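Local coordinates for periplasmic binding protein (Agrobacterium tumefaciens str. B6, PDB 5L9G), which binds the opine mannopine in the periplasm and probably delivers it to an ABC transporter for uptake into the cell, at residues I160-T172 and F180-L194. Residues are numbered along the deposited sequence; the frame is centred on the assembly and turned at random.
Sequences IGMIEAAALALGT and FLSTEEGRKAAIAKL
Ala166 and Ala190 meet where helix 162-169 and helix 184-194 cross almost perpendicularly, at 92° with their axes 8.2 Å apart. The small methyls permit this close approach: CB of Ala166 lies 3.2 Å from the carbonyl O of Ala190 and also presses on CG of Leu194. On one flank Ile163 sends its two branches to different partners. With CG2 anti to the backbone N, that methyl packs on CD2 of Leu181, while CD1 reaches CD1 of Ile191 at 3.6 Å and also touches Leu194, whose side chain runs at about a right angle to it. On the other flank Leu170 and Lys193 lie alongside one another, pointing opposite ways, CD2 of Leu170 lying 3.8 Å from CD of Lys193; the lysine's aliphatic chain thus does apolar work, and its NZ forms a salt bridge with Glu196.

The Phe180 ring packs against Ala167, Leu170 and Thr172, with CB of Ala167 3.7 Å from CD2 of Phe180. Its CG lies anti to the backbone N (chi1 178°), which carries the ring toward Thr172, whose OG1 sits over one face, 3.5 Å from CG of Phe180; CA of Gly186 covers the opposite face. OG1 of Thr172 donates to the carbonyl O of Ala167 (2.9 Å) from above the carbonyl plane, fixing the hydroxyl's rotation just after the Schellman motif at Gly171. Near the start of helix 162-169, CG of Glu164 rests on CD1 of Leu181; OE1 of Glu164 bonds to Tyr178 and Trp327, and OE2 accepts from N of Gly161, the N-cap residue, from above the carboxylate plane.

Apolar contacts therefore join two helices separated by short helix 177-180, while Glu164, Thr172 and Lys193 find polar partners elsewhere.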
# COMPACT_ATOMS: atom_id res chain seq x y z
N ILE A 160 0.78 -7.84 -4.67
CA ILE A 160 -0.36 -6.91 -4.78
C ILE A 160 -0.00 -5.68 -5.62
O ILE A 160 0.93 -4.95 -5.30
CB ILE A 160 -1.02 -6.54 -3.42
CG1 ILE A 160 -1.61 -7.83 -2.76
CG2 ILE A 160 -2.11 -5.47 -3.61
CD1 ILE A 160 -1.91 -7.72 -1.25
N GLY A 161 -0.72 -5.51 -6.73
CA GLY A 161 -0.48 -4.42 -7.68
C GLY A 161 0.43 -4.84 -8.82
O GLY A 161 0.33 -4.28 -9.91
N MET A 162 1.28 -5.85 -8.60
CA MET A 162 2.23 -6.36 -9.61
C MET A 162 1.57 -7.30 -10.62
O MET A 162 1.83 -7.18 -11.82
CB MET A 162 3.46 -7.02 -8.94
CG MET A 162 4.10 -6.16 -7.84
SD MET A 162 4.78 -4.59 -8.50
CE MET A 162 3.86 -3.41 -7.57
N ILE A 163 0.71 -8.23 -10.15
CA ILE A 163 -0.04 -9.15 -11.03
C ILE A 163 -0.98 -8.32 -11.92
O ILE A 163 -1.04 -8.55 -13.13
CB ILE A 163 -0.84 -10.22 -10.21
CG1 ILE A 163 0.06 -11.01 -9.21
CG2 ILE A 163 -1.65 -11.15 -11.13
CD1 ILE A 163 1.21 -11.89 -9.80
N GLU A 164 -1.70 -7.37 -11.31
CA GLU A 164 -2.64 -6.49 -12.01
C GLU A 164 -1.93 -5.62 -13.03
O GLU A 164 -2.51 -5.38 -14.10
CB GLU A 164 -3.42 -5.62 -11.01
CG GLU A 164 -4.27 -6.38 -10.01
CD GLU A 164 -3.58 -6.62 -8.67
OE1 GLU A 164 -4.28 -6.58 -7.63
OE2 GLU A 164 -2.36 -6.86 -8.65
N ALA A 165 -0.67 -5.17 -12.72
CA ALA A 165 0.15 -4.35 -13.63
C ALA A 165 0.36 -5.12 -14.94
O ALA A 165 0.20 -4.55 -16.01
CB ALA A 165 1.49 -4.01 -12.99
N ALA A 166 0.67 -6.42 -14.85
CA ALA A 166 0.88 -7.29 -16.00
C ALA A 166 -0.42 -7.44 -16.81
O ALA A 166 -0.35 -7.35 -18.04
CB ALA A 166 1.39 -8.65 -15.56
N ALA A 167 -1.58 -7.60 -16.13
CA ALA A 167 -2.90 -7.70 -16.80
C ALA A 167 -3.14 -6.41 -17.61
O ALA A 167 -3.47 -6.50 -18.79
CB ALA A 167 -4.00 -7.89 -15.78
N LEU A 168 -2.86 -5.22 -17.01
CA LEU A 168 -2.97 -3.92 -17.68
C LEU A 168 -2.03 -3.82 -18.88
O LEU A 168 -2.47 -3.38 -19.94
CB LEU A 168 -2.72 -2.76 -16.70
CG LEU A 168 -3.83 -2.51 -15.69
CD1 LEU A 168 -3.34 -1.63 -14.58
CD2 LEU A 168 -5.09 -1.93 -16.37
N ALA A 169 -0.76 -4.25 -18.74
CA ALA A 169 0.24 -4.24 -19.83
C ALA A 169 -0.22 -5.05 -21.04
O ALA A 169 0.12 -4.69 -22.16
CB ALA A 169 1.55 -4.79 -19.34
N LEU A 170 -0.98 -6.15 -20.79
CA LEU A 170 -1.53 -7.04 -21.81
C LEU A 170 -2.69 -6.40 -22.61
O LEU A 170 -3.16 -6.99 -23.58
CB LEU A 170 -1.97 -8.37 -21.16
CG LEU A 170 -0.84 -9.33 -20.71
CD1 LEU A 170 -1.40 -10.43 -19.83
CD2 LEU A 170 -0.12 -9.96 -21.92
N GLY A 171 -3.12 -5.21 -22.19
CA GLY A 171 -4.18 -4.46 -22.86
C GLY A 171 -5.53 -4.54 -22.20
O GLY A 171 -6.52 -4.05 -22.76
N THR A 172 -5.61 -5.15 -21.00
CA THR A 172 -6.88 -5.29 -20.28
C THR A 172 -7.36 -3.90 -19.86
O THR A 172 -6.62 -3.19 -19.21
CB THR A 172 -6.70 -6.19 -19.04
OG1 THR A 172 -6.13 -7.44 -19.44
CG2 THR A 172 -8.01 -6.44 -18.31
N PHE A 180 -10.48 -10.27 -16.01
CA PHE A 180 -9.39 -10.93 -16.73
C PHE A 180 -8.68 -11.94 -15.82
O PHE A 180 -8.42 -13.06 -16.25
CB PHE A 180 -8.38 -9.91 -17.28
CG PHE A 180 -7.19 -10.51 -18.01
CD1 PHE A 180 -7.33 -11.00 -19.30
CD2 PHE A 180 -5.95 -10.60 -17.39
CE1 PHE A 180 -6.24 -11.56 -19.97
CE2 PHE A 180 -4.86 -11.17 -18.06
CZ PHE A 180 -5.02 -11.65 -19.35
N LEU A 181 -8.38 -11.53 -14.56
CA LEU A 181 -7.71 -12.38 -13.58
C LEU A 181 -8.64 -13.40 -12.89
O LEU A 181 -8.17 -14.20 -12.08
CB LEU A 181 -7.01 -11.50 -12.52
CG LEU A 181 -5.83 -10.63 -12.98
CD1 LEU A 181 -5.34 -9.76 -11.84
CD2 LEU A 181 -4.68 -11.47 -13.56
N SER A 182 -9.96 -13.37 -13.22
CA SER A 182 -10.95 -14.29 -12.65
C SER A 182 -10.79 -15.72 -13.19
O SER A 182 -11.26 -16.68 -12.56
CB SER A 182 -12.37 -13.78 -12.88
OG SER A 182 -12.86 -14.04 -14.19
N THR A 183 -10.13 -15.87 -14.37
CA THR A 183 -9.89 -17.17 -15.01
C THR A 183 -8.43 -17.63 -14.85
O THR A 183 -7.55 -16.79 -14.63
CB THR A 183 -10.27 -17.14 -16.52
OG1 THR A 183 -9.29 -16.42 -17.25
CG2 THR A 183 -11.67 -16.59 -16.79
N GLU A 184 -8.19 -18.95 -15.01
CA GLU A 184 -6.86 -19.58 -14.97
C GLU A 184 -5.99 -19.06 -16.14
O GLU A 184 -4.81 -18.75 -15.93
CB GLU A 184 -6.98 -21.12 -15.01
CG GLU A 184 -5.65 -21.85 -15.00
CD GLU A 184 -5.50 -22.96 -13.98
OE1 GLU A 184 -5.47 -22.65 -12.76
OE2 GLU A 184 -5.36 -24.13 -14.39
N GLU A 185 -6.59 -18.93 -17.35
CA GLU A 185 -5.96 -18.42 -18.57
C GLU A 185 -5.37 -17.03 -18.34
O GLU A 185 -4.21 -16.80 -18.65
CB GLU A 185 -7.01 -18.40 -19.70
CG GLU A 185 -6.45 -18.18 -21.10
CD GLU A 185 -7.48 -18.14 -22.21
OE1 GLU A 185 -8.59 -17.61 -21.98
OE2 GLU A 185 -7.15 -18.57 -23.34
N GLY A 186 -6.18 -16.12 -17.79
CA GLY A 186 -5.78 -14.75 -17.50
C GLY A 186 -4.68 -14.64 -16.46
O GLY A 186 -3.75 -13.85 -16.61
N ARG A 187 -4.78 -15.45 -15.39
CA ARG A 187 -3.79 -15.51 -14.31
C ARG A 187 -2.44 -16.00 -14.81
O ARG A 187 -1.43 -15.42 -14.46
CB ARG A 187 -4.32 -16.38 -13.16
CG ARG A 187 -5.22 -15.61 -12.20
CD ARG A 187 -5.55 -16.35 -10.91
NE ARG A 187 -6.03 -17.72 -11.13
CZ ARG A 187 -7.29 -18.06 -11.41
NH1 ARG A 187 -8.23 -17.14 -11.52
NH2 ARG A 187 -7.61 -19.34 -11.59
N LYS A 188 -2.44 -17.00 -15.70
CA LYS A 188 -1.22 -17.56 -16.29
C LYS A 188 -0.57 -16.58 -17.28
O LYS A 188 0.66 -16.48 -17.30
CB LYS A 188 -1.51 -18.91 -16.97
CG LYS A 188 -1.61 -20.06 -15.97
CD LYS A 188 -1.71 -21.41 -16.66
CE LYS A 188 -1.47 -22.54 -15.68
NZ LYS A 188 -1.30 -23.85 -16.37
N ALA A 189 -1.39 -15.87 -18.08
CA ALA A 189 -0.90 -14.90 -19.07
C ALA A 189 -0.21 -13.71 -18.34
O ALA A 189 0.80 -13.20 -18.82
CB ALA A 189 -2.04 -14.39 -19.92
N ALA A 190 -0.77 -13.30 -17.19
CA ALA A 190 -0.24 -12.19 -16.39
C ALA A 190 1.14 -12.57 -15.84
O ALA A 190 2.08 -11.77 -15.93
CB ALA A 190 -1.21 -11.86 -15.26
N ILE A 191 1.30 -13.82 -15.36
CA ILE A 191 2.58 -14.34 -14.87
C ILE A 191 3.59 -14.47 -16.02
O ILE A 191 4.76 -14.12 -15.84
CB ILE A 191 2.35 -15.64 -14.04
CG1 ILE A 191 1.82 -15.29 -12.62
CG2 ILE A 191 3.59 -16.57 -13.97
CD1 ILE A 191 2.81 -14.57 -11.65
N ALA A 192 3.11 -14.89 -17.22
CA ALA A 192 3.95 -15.00 -18.42
C ALA A 192 4.49 -13.62 -18.83
O ALA A 192 5.66 -13.51 -19.22
CB ALA A 192 3.15 -15.62 -19.57
N LYS A 193 3.66 -12.58 -18.70
CA LYS A 193 4.03 -11.19 -19.01
C LYS A 193 5.10 -10.69 -18.03
O LYS A 193 6.05 -10.03 -18.46
CB LYS A 193 2.78 -10.28 -19.00
CG LYS A 193 3.02 -8.86 -19.50
CD LYS A 193 3.42 -8.81 -20.97
CE LYS A 193 3.56 -7.41 -21.50
NZ LYS A 193 3.92 -7.41 -22.95
N LEU A 194 4.96 -11.01 -16.73
CA LEU A 194 5.94 -10.63 -15.71
C LEU A 194 7.26 -11.36 -15.95
O LEU A 194 8.33 -10.77 -15.78
CB LEU A 194 5.40 -10.93 -14.30
CG LEU A 194 4.33 -9.98 -13.73
CD1 LEU A 194 3.60 -10.63 -12.55
CD2 LEU A 194 4.91 -8.63 -13.32